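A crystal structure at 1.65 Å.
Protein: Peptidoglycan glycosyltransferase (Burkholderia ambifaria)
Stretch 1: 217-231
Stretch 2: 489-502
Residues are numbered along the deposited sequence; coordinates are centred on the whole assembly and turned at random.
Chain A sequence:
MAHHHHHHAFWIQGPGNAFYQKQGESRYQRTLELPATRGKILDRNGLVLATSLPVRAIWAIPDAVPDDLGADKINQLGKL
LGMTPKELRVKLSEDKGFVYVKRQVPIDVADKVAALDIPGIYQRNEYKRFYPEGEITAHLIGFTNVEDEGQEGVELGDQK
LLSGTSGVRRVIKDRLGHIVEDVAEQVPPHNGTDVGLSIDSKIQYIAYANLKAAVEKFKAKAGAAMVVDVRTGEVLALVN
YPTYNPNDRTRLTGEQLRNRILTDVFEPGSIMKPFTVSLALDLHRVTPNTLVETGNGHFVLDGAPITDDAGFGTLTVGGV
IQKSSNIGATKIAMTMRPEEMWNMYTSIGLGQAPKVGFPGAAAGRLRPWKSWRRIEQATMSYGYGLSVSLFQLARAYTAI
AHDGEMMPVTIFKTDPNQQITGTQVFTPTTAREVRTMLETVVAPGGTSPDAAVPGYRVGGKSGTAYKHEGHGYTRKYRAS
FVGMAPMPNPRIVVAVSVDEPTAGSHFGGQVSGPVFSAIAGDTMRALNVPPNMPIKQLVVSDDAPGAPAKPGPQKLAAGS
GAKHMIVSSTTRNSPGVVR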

# COMPACT_ATOMS: atom_id res chain seq x y z
N LYS A 217 4.81 22.42 2.40
CA LYS A 217 5.47 22.60 1.11
C LYS A 217 4.48 22.58 -0.03
O LYS A 217 4.60 23.34 -1.00
CB LYS A 217 6.52 21.51 0.91
CG LYS A 217 7.28 21.61 -0.41
CD LYS A 217 8.00 20.31 -0.70
CE LYS A 217 8.79 20.38 -2.00
NZ LYS A 217 9.90 21.35 -1.89
N PHE A 218 3.49 21.69 0.04
CA PHE A 218 2.53 21.52 -1.03
C PHE A 218 1.22 22.25 -0.76
O PHE A 218 0.25 22.06 -1.50
CB PHE A 218 2.28 20.03 -1.27
CG PHE A 218 3.50 19.29 -1.71
CD1 PHE A 218 4.03 19.51 -2.98
CD2 PHE A 218 4.13 18.40 -0.88
CE1 PHE A 218 5.16 18.85 -3.39
CE2 PHE A 218 5.27 17.73 -1.29
CZ PHE A 218 5.78 17.96 -2.55
N LYS A 219 1.19 23.09 0.27
CA LYS A 219 0.01 23.85 0.65
C LYS A 219 -1.23 22.96 0.64
O LYS A 219 -2.26 23.28 0.05
CB LYS A 219 -0.17 25.07 -0.26
N ALA A 220 -1.09 21.81 1.28
CA ALA A 220 -2.13 20.80 1.24
C ALA A 220 -3.19 21.06 2.30
O ALA A 220 -2.97 21.77 3.28
CB ALA A 220 -1.53 19.40 1.43
N LYS A 221 -4.36 20.47 2.08
CA LYS A 221 -5.45 20.56 3.05
C LYS A 221 -5.09 19.84 4.34
O LYS A 221 -5.29 20.37 5.44
CB LYS A 221 -6.73 19.98 2.44
CG LYS A 221 -7.89 19.87 3.42
CD LYS A 221 -9.15 19.39 2.72
CE LYS A 221 -10.32 19.32 3.69
NZ LYS A 221 -11.57 18.86 3.02
N ALA A 222 -4.57 18.62 4.23
CA ALA A 222 -4.31 17.81 5.41
C ALA A 222 -3.32 16.72 5.01
O ALA A 222 -3.07 16.49 3.83
CB ALA A 222 -5.59 17.21 5.97
N GLY A 223 -2.77 16.07 6.02
CA GLY A 223 -1.91 14.92 5.78
C GLY A 223 -2.07 13.91 6.88
O GLY A 223 -2.60 14.20 7.96
N ALA A 224 -1.59 12.70 6.60
CA ALA A 224 -1.64 11.60 7.56
C ALA A 224 -0.42 10.73 7.36
O ALA A 224 0.06 10.55 6.24
CB ALA A 224 -2.91 10.77 7.40
N ALA A 225 0.09 10.17 8.46
CA ALA A 225 1.20 9.23 8.37
C ALA A 225 1.11 8.23 9.50
O ALA A 225 0.77 8.60 10.63
CB ALA A 225 2.55 9.96 8.43
N MET A 226 1.43 6.97 9.22
CA MET A 226 1.55 6.03 10.32
C MET A 226 2.67 5.05 10.03
O MET A 226 3.03 4.81 8.87
CB MET A 226 0.23 5.30 10.64
CG MET A 226 -0.31 4.35 9.60
SD MET A 226 -1.91 3.66 10.14
CE MET A 226 -1.43 2.35 11.24
N VAL A 227 3.25 4.54 11.11
CA VAL A 227 4.37 3.61 11.05
C VAL A 227 4.00 2.41 11.90
O VAL A 227 3.57 2.57 13.05
CB VAL A 227 5.67 4.26 11.56
CG1 VAL A 227 6.84 3.26 11.44
CG2 VAL A 227 5.99 5.52 10.77
N VAL A 228 4.12 1.21 11.33
CA VAL A 228 3.74 -0.03 12.01
C VAL A 228 4.97 -0.92 12.13
O VAL A 228 5.70 -1.12 11.14
CB VAL A 228 2.63 -0.77 11.25
CG1 VAL A 228 2.26 -2.05 11.99
CG2 VAL A 228 1.39 0.13 11.09
N ASP A 229 5.19 -1.48 13.31
CA ASP A 229 6.22 -2.50 13.50
C ASP A 229 5.75 -3.82 12.89
O ASP A 229 4.74 -4.38 13.31
CB ASP A 229 6.52 -2.66 14.99
CG ASP A 229 7.58 -3.72 15.26
OD1 ASP A 229 8.71 -3.56 14.79
OD2 ASP A 229 7.28 -4.70 15.96
N VAL A 230 6.51 -4.32 11.91
CA VAL A 230 6.11 -5.53 11.18
C VAL A 230 6.04 -6.74 12.10
O VAL A 230 5.14 -7.58 11.97
CB VAL A 230 7.08 -5.77 10.00
CG1 VAL A 230 6.84 -7.12 9.35
CG2 VAL A 230 6.91 -4.66 8.98
N ARG A 231 6.98 -6.86 13.04
CA ARG A 231 7.09 -8.07 13.84
C ARG A 231 5.92 -8.22 14.81
O ARG A 231 5.52 -9.35 15.13
CB ARG A 231 8.41 -8.09 14.60
CG ARG A 231 8.60 -9.32 15.49
CD ARG A 231 9.97 -9.35 16.16
NE ARG A 231 10.14 -8.27 17.13
CZ ARG A 231 9.74 -8.34 18.40
NH1 ARG A 231 9.14 -9.43 18.86
NH2 ARG A 231 9.94 -7.31 19.21
N ASN A 489 13.72 -8.15 4.35
CA ASN A 489 13.03 -8.53 5.58
C ASN A 489 12.63 -7.27 6.33
O ASN A 489 13.32 -6.83 7.25
CB ASN A 489 13.90 -9.44 6.44
CG ASN A 489 14.26 -10.72 5.73
OD1 ASN A 489 13.41 -11.37 5.13
ND2 ASN A 489 15.54 -11.09 5.78
N PRO A 490 11.49 -6.67 5.98
CA PRO A 490 11.19 -5.34 6.51
C PRO A 490 10.90 -5.34 8.00
O PRO A 490 10.38 -6.31 8.57
CB PRO A 490 9.97 -4.88 5.71
CG PRO A 490 9.44 -6.11 5.03
CD PRO A 490 10.57 -7.07 4.90
N ARG A 491 11.26 -4.22 8.61
CA ARG A 491 10.99 -3.94 10.01
C ARG A 491 9.76 -3.08 10.21
O ARG A 491 9.06 -3.24 11.22
CB ARG A 491 12.20 -3.23 10.63
CG ARG A 491 12.02 -2.86 12.08
CD ARG A 491 13.32 -2.96 12.82
NE ARG A 491 13.18 -2.47 14.18
CZ ARG A 491 14.20 -2.31 15.01
NH1 ARG A 491 15.43 -2.60 14.61
NH2 ARG A 491 13.99 -1.86 16.24
N ILE A 492 9.48 -2.17 9.28
CA ILE A 492 8.36 -1.25 9.42
C ILE A 492 7.55 -1.21 8.13
O ILE A 492 8.06 -1.47 7.03
CB ILE A 492 8.82 0.17 9.79
CG1 ILE A 492 9.71 0.76 8.69
CG2 ILE A 492 9.52 0.15 11.16
CD1 ILE A 492 10.18 2.20 8.99
N VAL A 493 6.27 -0.89 8.29
CA VAL A 493 5.42 -0.43 7.20
C VAL A 493 5.18 1.05 7.44
O VAL A 493 4.91 1.45 8.58
CB VAL A 493 4.10 -1.21 7.15
CG1 VAL A 493 3.06 -0.44 6.33
CG2 VAL A 493 4.35 -2.58 6.55
N VAL A 494 5.30 1.85 6.39
CA VAL A 494 5.06 3.29 6.47
C VAL A 494 3.97 3.65 5.48
O VAL A 494 4.07 3.32 4.29
CB VAL A 494 6.33 4.10 6.17
CG1 VAL A 494 6.02 5.60 6.15
CG2 VAL A 494 7.40 3.79 7.21
N ALA A 495 2.94 4.35 5.95
CA ALA A 495 1.81 4.75 5.13
C ALA A 495 1.65 6.25 5.25
O ALA A 495 1.59 6.77 6.37
CB ALA A 495 0.53 4.03 5.56
N VAL A 496 1.58 6.95 4.11
CA VAL A 496 1.44 8.40 4.12
C VAL A 496 0.33 8.81 3.15
O VAL A 496 0.05 8.13 2.16
CB VAL A 496 2.76 9.11 3.74
CG1 VAL A 496 3.86 8.77 4.74
CG2 VAL A 496 3.19 8.75 2.32
N SER A 497 -0.30 9.93 3.46
CA SER A 497 -1.29 10.49 2.55
C SER A 497 -1.27 12.01 2.68
O SER A 497 -1.24 12.54 3.79
CB SER A 497 -2.68 9.94 2.84
OG SER A 497 -3.55 10.22 1.76
N VAL A 498 -1.28 12.69 1.53
CA VAL A 498 -1.31 14.15 1.48
C VAL A 498 -2.58 14.51 0.72
O VAL A 498 -2.72 14.18 -0.46
CB VAL A 498 -0.06 14.74 0.80
CG1 VAL A 498 -0.17 16.24 0.70
CG2 VAL A 498 1.19 14.35 1.58
N ASP A 499 -3.50 15.20 1.40
CA ASP A 499 -4.82 15.46 0.86
C ASP A 499 -4.84 16.84 0.23
O ASP A 499 -4.54 17.84 0.89
CB ASP A 499 -5.89 15.36 1.95
CG ASP A 499 -7.30 15.31 1.39
OD1 ASP A 499 -7.46 14.98 0.20
OD2 ASP A 499 -8.25 15.61 2.15
N GLU A 500 -5.20 16.89 -1.06
CA GLU A 500 -5.34 18.12 -1.81
C GLU A 500 -4.09 19.02 -1.78
O GLU A 500 -4.17 20.18 -1.36
CB GLU A 500 -6.57 18.89 -1.35
CG GLU A 500 -7.84 18.06 -1.46
CD GLU A 500 -9.10 18.88 -1.24
OE1 GLU A 500 -9.02 20.12 -1.27
OE2 GLU A 500 -10.17 18.26 -1.04
N PRO A 501 -2.95 18.52 -2.26
CA PRO A 501 -1.80 19.40 -2.44
C PRO A 501 -2.07 20.40 -3.56
O PRO A 501 -2.81 20.12 -4.50
CB PRO A 501 -0.68 18.44 -2.83
CG PRO A 501 -1.39 17.34 -3.54
CD PRO A 501 -2.71 17.19 -2.83
N THR A 502 -1.46 21.57 -3.44
CA THR A 502 -1.62 22.62 -4.44
C THR A 502 -0.27 23.23 -4.81
O THR A 502 0.77 22.59 -4.66
CB THR A 502 -2.56 23.75 -3.97
OG1 THR A 502 -1.96 24.44 -2.86
CG2 THR A 502 -3.92 23.20 -3.54
O HOH W 1 9.52 -5.45 13.04
O HOH W 2 10.57 -1.56 14.95

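Strands 222-229 and 492-499 lie side by side as antiparallel neighbours: their N-to-C directions differ by 164° and their axes approach to 4.6 Å. The register is read from paired hydrogen bonds. Ala224 N to Ser497 O (2.8 Å) is returned by Ser497 N to Ala224 O (2.9 Å), and the same reciprocal pattern joins Met226 with Ala495 and Val228 with Val493. Between these wide pairs sit narrow ones, where CA-H...O contacts fill the gap, as in Ala225 CA to Ala495 O at 3.2 Å.

Side chains alternate between two faces. On one, Ala225, Val227 and Asp229 accompany Val496, Val494 and Ile492. The Val227 methyls fit against two neighbours: CG1 lies 4.0 Å from Ile492 CB and CG2 lies 4.2 Å from Val494 CG2. Gly223 leaves this face bare beside Val498, and their CA atoms come within 4.4 Å. Ala220 CB instead reaches Val498 CG1, at 3.5 Å. On the other face Met226 CG rests 4.1 Å from the small Ala495 CB, while the end of the methionine leads away.

Beyond the strand, Val230 points toward stretch 2 and has the largest covered area of any residue here, 76 Å². Its CG2 is a bump set 3.6 Å from Ile492 N and 4.1 Å from Val493 CG2, while its backbone N donates to Arg491 O (2.9 Å, 172°). Beside it, a water donates to both Asp229 OD1 (2.7 Å) and Arg491 O (2.9 Å), bridging two acceptors that cannot bond each other.

At the opposite end, Phe218 CB packs 3.7 Å from Pro501 CB, and Thr502 N donates to Phe218 O in a short, nearly linear bond (2.6 Å, 171°). Lys221 N donates to Asp499 O at 2.9 Å; its NZ stays 4.3 Å from Glu500 OE2, beyond a salt bridge.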